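Hypothetical sugar ABC-transporter sugar binding protein (Arthrobacter globiformis, PDB 7BVT) binds cyclic alpha-maltosyl-1,6-maltose and probably delivers it, as the substrate-binding protein, to a sugar ABC transporter. Local coordinates at residues A[67-78]-A[93-101]. Sequence-based numbering, arbitrary orientation.
Sequences NSDFLTKLRASA and WVPQIADIG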
ATOM      1  N   ASN A  67      -5.693   5.394  14.796  1.00 27.46           N
ATOM      2  CA  ASN A  67      -5.535   5.690  13.355  1.00 30.09           C
ATOM      3  C   ASN A  67      -6.464   6.855  13.023  1.00 25.85           C
ATOM      4  O   ASN A  67      -6.007   7.860  12.437  1.00 25.80           O
ATOM      5  CB  ASN A  67      -5.744   4.428  12.505  1.00 31.80           C
ATOM      6  CG  ASN A  67      -5.590   4.717  11.023  1.00 39.07           C
ATOM      7  OD1 ASN A  67      -6.441   5.388  10.432  1.00 41.34           O
ATOM      8  ND2 ASN A  67      -4.501   4.236  10.424  1.00 39.26           N
ATOM      9  N   SER A  68      -7.748   6.748  13.410  1.00 29.28           N
ATOM     10  CA  SER A  68      -8.779   7.737  13.024  1.00 29.22           C
ATOM     11  C   SER A  68      -8.559   9.099  13.686  1.00 28.20           C
ATOM     12  O   SER A  68      -9.105  10.069  13.137  1.00 31.19           O
ATOM     13  CB  SER A  68     -10.183   7.221  13.326  1.00 32.76           C
ATOM     14  OG  SER A  68     -10.293   6.845  14.696  1.00 38.37           O
ATOM     15  N   ASP A  69      -7.808   9.172  14.785  1.00 28.76           N
ATOM     16  CA  ASP A  69      -7.574  10.414  15.574  1.00 30.09           C
ATOM     17  C   ASP A  69      -6.209  11.045  15.238  1.00 29.46           C
ATOM     18  O   ASP A  69      -5.899  12.087  15.750  1.00 27.94           O
ATOM     19  CB  ASP A  69      -7.620  10.093  17.066  1.00 32.06           C
ATOM     20  CG  ASP A  69      -8.973   9.534  17.509  1.00 32.91           C
ATOM     21  OD1 ASP A  69      -9.974   9.968  16.937  1.00 39.41           O
ATOM     22  OD2 ASP A  69      -8.983   8.572  18.307  1.00 37.80           O
ATOM     23  N   PHE A  70      -5.390  10.398  14.426  1.00 24.25           N
ATOM     24  CA  PHE A  70      -3.923  10.689  14.405  1.00 21.72           C
ATOM     25  C   PHE A  70      -3.652  12.059  13.776  1.00 21.15           C
ATOM     26  O   PHE A  70      -2.902  12.880  14.341  1.00 20.25           O
ATOM     27  CB  PHE A  70      -3.223   9.543  13.656  1.00 21.14           C
ATOM     28  CG  PHE A  70      -1.733   9.455  13.877  1.00 21.20           C
ATOM     29  CD1 PHE A  70      -0.875  10.288  13.175  1.00 22.14           C
ATOM     30  CD2 PHE A  70      -1.188   8.492  14.713  1.00 21.25           C
ATOM     31  CE1 PHE A  70       0.497  10.159  13.321  1.00 21.85           C
ATOM     32  CE2 PHE A  70       0.187   8.388  14.872  1.00 24.62           C
ATOM     33  CZ  PHE A  70       1.026   9.246  14.188  1.00 21.81           C
ATOM     34  N   LEU A  71      -4.191  12.356  12.599  1.00 20.70           N
ATOM     35  CA  LEU A  71      -3.941  13.643  11.938  1.00 20.53           C
ATOM     36  C   LEU A  71      -4.521  14.769  12.794  1.00 22.08           C
ATOM     37  O   LEU A  71      -3.900  15.832  12.903  1.00 21.80           O
ATOM     38  CB  LEU A  71      -4.537  13.659  10.537  1.00 22.82           C
ATOM     39  CG  LEU A  71      -3.813  12.726   9.585  1.00 20.80           C
ATOM     40  CD1 LEU A  71      -4.437  12.771   8.227  1.00 23.00           C
ATOM     41  CD2 LEU A  71      -2.331  13.085   9.502  1.00 23.51           C
ATOM     42  N   THR A  72      -5.713  14.561  13.327  1.00 21.73           N
ATOM     43  CA  THR A  72      -6.327  15.646  14.126  1.00 22.57           C
ATOM     44  C   THR A  72      -5.475  15.917  15.380  1.00 22.58           C
ATOM     45  O   THR A  72      -5.279  17.063  15.726  1.00 24.22           O
ATOM     46  CB  THR A  72      -7.796  15.345  14.443  1.00 26.95           C
ATOM     47  OG1 THR A  72      -8.520  15.273  13.208  1.00 30.37           O
ATOM     48  CG2 THR A  72      -8.397  16.436  15.298  1.00 25.07           C
ATOM     49  N   LYS A  73      -4.877  14.907  15.972  1.00 21.23           N
ATOM     50  CA  LYS A  73      -3.948  15.120  17.101  1.00 21.09           C
ATOM     51  C   LYS A  73      -2.719  15.921  16.636  1.00 22.26           C
ATOM     52  O   LYS A  73      -2.247  16.840  17.353  1.00 22.66           O
ATOM     53  CB  LYS A  73      -3.569  13.780  17.699  1.00 24.51           C
ATOM     54  CG  LYS A  73      -2.660  13.908  18.885  1.00 28.82           C
ATOM     55  CD  LYS A  73      -2.852  12.940  19.954  1.00 28.63           C
ATOM     56  CE  LYS A  73      -1.787  13.188  20.997  1.00 33.13           C
ATOM     57  NZ  LYS A  73      -2.359  13.245  22.353  1.00 32.04           N
ATOM     58  N   LEU A  74      -2.149  15.570  15.490  1.00 18.80           N
ATOM     59  CA  LEU A  74      -0.983  16.352  15.020  1.00 19.21           C
ATOM     60  C   LEU A  74      -1.338  17.816  14.751  1.00 18.92           C
ATOM     61  O   LEU A  74      -0.518  18.673  15.109  1.00 19.41           O
ATOM     62  CB  LEU A  74      -0.418  15.682  13.780  1.00 16.82           C
ATOM     63  CG  LEU A  74       0.240  14.337  14.005  1.00 17.63           C
ATOM     64  CD1 LEU A  74       0.667  13.763  12.659  1.00 20.33           C
ATOM     65  CD2 LEU A  74       1.422  14.418  14.910  1.00 18.51           C
ATOM     66  N   ARG A  75      -2.511  18.136  14.165  1.00 19.12           N
ATOM     67  CA  ARG A  75      -2.895  19.524  13.908  1.00 18.59           C
ATOM     68  C   ARG A  75      -2.989  20.283  15.240  1.00 21.22           C
ATOM     69  O   ARG A  75      -2.532  21.403  15.318  1.00 23.20           O
ATOM     70  CB  ARG A  75      -4.185  19.570  13.092  1.00 23.76           C
ATOM     71  CG  ARG A  75      -4.039  19.023  11.681  1.00 27.68           C
ATOM     72  CD  ARG A  75      -5.318  19.277  10.889  1.00 33.04           C
ATOM     73  NE  ARG A  75      -5.429  18.378   9.728  1.00 37.36           N
ATOM     74  CZ  ARG A  75      -6.175  17.263   9.676  1.00 39.87           C
ATOM     75  NH1 ARG A  75      -6.935  16.890  10.698  1.00 38.46           N
ATOM     76  NH2 ARG A  75      -6.184  16.541   8.566  1.00 43.65           N
ATOM     77  N   ALA A  76      -3.627  19.686  16.249  1.00 21.51           N
ATOM     78  CA  ALA A  76      -3.769  20.341  17.570  1.00 20.82           C
ATOM     79  C   ALA A  76      -2.374  20.551  18.200  1.00 20.94           C
ATOM     80  O   ALA A  76      -2.062  21.637  18.747  1.00 21.36           O
ATOM     81  CB  ALA A  76      -4.655  19.498  18.449  1.00 21.82           C
ATOM     82  N   SER A  77      -1.520  19.548  18.079  1.00 21.81           N
ATOM     83  CA  SER A  77      -0.163  19.537  18.656  1.00 21.48           C
ATOM     84  C   SER A  77       0.708  20.610  17.965  1.00 23.71           C
ATOM     85  O   SER A  77       1.601  21.192  18.635  1.00 21.53           O
ATOM     86  CB  SER A  77       0.423  18.147  18.560  1.00 22.70           C
ATOM     87  OG  SER A  77      -0.230  17.197  19.435  1.00 26.15           O
ATOM     88  N   ALA A  78       0.528  20.847  16.655  1.00 21.45           N
ATOM     89  CA  ALA A  78       1.258  21.954  15.974  1.00 23.15           C
ATOM     90  C   ALA A  78       0.841  23.263  16.685  1.00 24.45           C
ATOM     91  O   ALA A  78       1.707  24.066  17.001  1.00 26.20           O
ATOM     92  CB  ALA A  78       0.983  21.996  14.470  1.00 24.12           C
ATOM     93  N   TRP A  93      -0.468   9.891   4.238  1.00 17.11           N
ATOM     94  CA  TRP A  93      -0.482  11.013   5.212  1.00 18.18           C
ATOM     95  C   TRP A  93       0.757  11.882   5.084  1.00 18.35           C
ATOM     96  O   TRP A  93       0.703  13.039   5.531  1.00 20.43           O
ATOM     97  CB  TRP A  93      -0.617  10.550   6.649  1.00 19.21           C
ATOM     98  CG  TRP A  93      -1.874   9.824   6.964  1.00 20.07           C
ATOM     99  CD1 TRP A  93      -2.976   9.638   6.170  1.00 20.72           C
ATOM    100  CD2 TRP A  93      -2.168   9.240   8.232  1.00 20.22           C
ATOM    101  NE1 TRP A  93      -3.920   8.938   6.868  1.00 23.67           N
ATOM    102  CE2 TRP A  93      -3.452   8.672   8.125  1.00 22.39           C
ATOM    103  CE3 TRP A  93      -1.456   9.105   9.415  1.00 20.79           C
ATOM    104  CZ2 TRP A  93      -4.031   7.997   9.188  1.00 22.95           C
ATOM    105  CZ3 TRP A  93      -2.025   8.416  10.466  1.00 23.29           C
ATOM    106  CH2 TRP A  93      -3.299   7.880  10.344  1.00 21.55           C
ATOM    107  N   VAL A  94       1.866  11.340   4.622  1.00 16.16           N
ATOM    108  CA  VAL A  94       3.166  12.076   4.707  1.00 17.49           C
ATOM    109  C   VAL A  94       3.021  13.480   4.161  1.00 16.65           C
ATOM    110  O   VAL A  94       3.439  14.438   4.802  1.00 17.95           O
ATOM    111  CB  VAL A  94       4.315  11.313   4.035  1.00 16.65           C
ATOM    112  CG1 VAL A  94       5.555  12.163   3.953  1.00 17.04           C
ATOM    113  CG2 VAL A  94       4.594  10.034   4.777  1.00 16.89           C
ATOM    114  N   PRO A  95       2.499  13.704   2.948  1.00 17.91           N
ATOM    115  CA  PRO A  95       2.449  15.057   2.408  1.00 19.38           C
ATOM    116  C   PRO A  95       1.561  15.986   3.223  1.00 18.25           C
ATOM    117  O   PRO A  95       1.882  17.154   3.293  1.00 20.58           O
ATOM    118  CB  PRO A  95       1.880  14.869   0.970  1.00 20.43           C
ATOM    119  CG  PRO A  95       2.064  13.416   0.679  1.00 21.65           C
ATOM    120  CD  PRO A  95       1.999  12.689   1.991  1.00 18.69           C
ATOM    121  N   GLN A  96       0.529  15.437   3.860  1.00 19.29           N
ATOM    122  CA  GLN A  96      -0.329  16.261   4.736  1.00 20.48           C
ATOM    123  C   GLN A  96       0.440  16.633   5.997  1.00 18.54           C
ATOM    124  O   GLN A  96       0.354  17.801   6.450  1.00 21.31           O
ATOM    125  CB  GLN A  96      -1.603  15.493   5.033  1.00 20.94           C
ATOM    126  CG  GLN A  96      -2.419  15.257   3.761  1.00 26.55           C
ATOM    127  CD  GLN A  96      -3.555  14.332   4.068  1.00 32.41           C
ATOM    128  OE1 GLN A  96      -4.526  14.755   4.686  1.00 32.85           O
ATOM    129  NE2 GLN A  96      -3.428  13.067   3.669  1.00 33.52           N
ATOM    130  N   ILE A  97       1.128  15.672   6.577  1.00 19.66           N
ATOM    131  CA  ILE A  97       1.893  15.911   7.833  1.00 18.62           C
ATOM    132  C   ILE A  97       3.003  16.928   7.577  1.00 18.31           C
ATOM    133  O   ILE A  97       3.272  17.793   8.435  1.00 17.71           O
ATOM    134  CB  ILE A  97       2.412  14.580   8.404  1.00 19.35           C
ATOM    135  CG1 ILE A  97       1.215  13.738   8.887  1.00 18.31           C
ATOM    136  CG2 ILE A  97       3.476  14.828   9.491  1.00 19.85           C
ATOM    137  CD1 ILE A  97       1.523  12.331   9.212  1.00 18.54           C
ATOM    138  N   ALA A  98       3.608  16.893   6.396  1.00 19.21           N
ATOM    139  CA  ALA A  98       4.683  17.830   6.028  1.00 19.16           C
ATOM    140  C   ALA A  98       4.161  19.281   6.058  1.00 18.90           C
ATOM    141  O   ALA A  98       4.956  20.190   6.209  1.00 21.78           O
ATOM    142  CB  ALA A  98       5.253  17.446   4.680  1.00 21.59           C
ATOM    143  N   ASP A  99       2.865  19.504   5.866  1.00 20.15           N
ATOM    144  CA  ASP A  99       2.239  20.848   5.928  1.00 22.70           C
ATOM    145  C   ASP A  99       1.806  21.172   7.363  1.00 25.62           C
ATOM    146  O   ASP A  99       1.481  22.325   7.599  1.00 30.40           O
ATOM    147  CB  ASP A  99       1.030  20.951   4.982  1.00 23.84           C
ATOM    148  CG  ASP A  99       1.392  21.061   3.502  1.00 28.13           C
ATOM    149  OD1 ASP A  99       2.535  21.452   3.207  1.00 32.80           O
ATOM    150  OD2 ASP A  99       0.510  20.732   2.653  1.00 33.05           O
ATOM    151  N   ILE A 100       1.734  20.199   8.268  1.00 22.59           N
ATOM    152  CA  ILE A 100       1.285  20.429   9.681  1.00 21.77           C
ATOM    153  C   ILE A 100       2.452  20.983  10.487  1.00 25.07           C
ATOM    154  O   ILE A 100       2.260  21.926  11.279  1.00 25.68           O
ATOM    155  CB  ILE A 100       0.736  19.155  10.310  1.00 22.10           C
ATOM    156  CG1 ILE A 100      -0.525  18.736   9.558  1.00 22.69           C
ATOM    157  CG2 ILE A 100       0.543  19.398  11.827  1.00 23.12           C
ATOM    158  CD1 ILE A 100      -1.115  17.447   9.996  1.00 24.72           C
ATOM    159  N   GLY A 101       3.627  20.424  10.270  1.00 22.82           N
ATOM    160  CA  GLY A 101       4.829  20.799  11.005  1.00 25.41           C
ATOM    161  C   GLY A 101       6.029  20.547  10.128  1.00 26.60           C
ATOM    162  O   GLY A 101       5.934  19.640   9.297  1.00 25.92           O
TER
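The indole of Trp-93 lies across the start of segment 67-78, with Leu-71 over one face. Leu-71 CD1 sits 4.0 Å from the centroid of the five-membered ring, only 5° off its normal, a CH-pi contact. CH2, on the six-membered ring, comes within 3.4 Å of the backbone O of Asn-67. The Asn-67 amide meets the same part of the ring obliquely. Phe-70 is oblique too: its CD1 is 3.5 Å from Trp-93 CZ3, and the ring planes differ by 34°. The phenyl group reaches the indole because its CG stands opposite the backbone N (chi1 -163°). Outside the two segments, the indole also meets the ring of Tyr-35. With an alanine here instead of Trp-93, the Leu-71 methyl would probably lose its aromatic face and Phe-70 its ring neighbour.

Farther along, the helices run nearly parallel. Leu-71 CD2 packs 3.7 Å from Ile-97 CG1, and Leu-74 CD1 touches the same branch. Ile-100 is a knob in a hole formed by Leu-71, Leu-74, Arg-75 and Ala-78. Its CD1 lies against Arg-75 CG at 3.7 Å, so the arginine contributes its aliphatic stem. Its CG2 branch turns to the Leu-74 O and to Ala-78 CB, the latter 3.7 Å away.

The amide of Gln-96 is held elsewhere, with NE2 hydrogen-bonded to Val-92 O. Leu-74 packs on Trp-33 and Ile-97 on Met-300, both on strands of the sheet. The contact thus joins two helices of an alpha/beta lobe of the solute-binding fold. No hydrogen bond crosses between the segments, so their fit rests on apolar shape and on the indole.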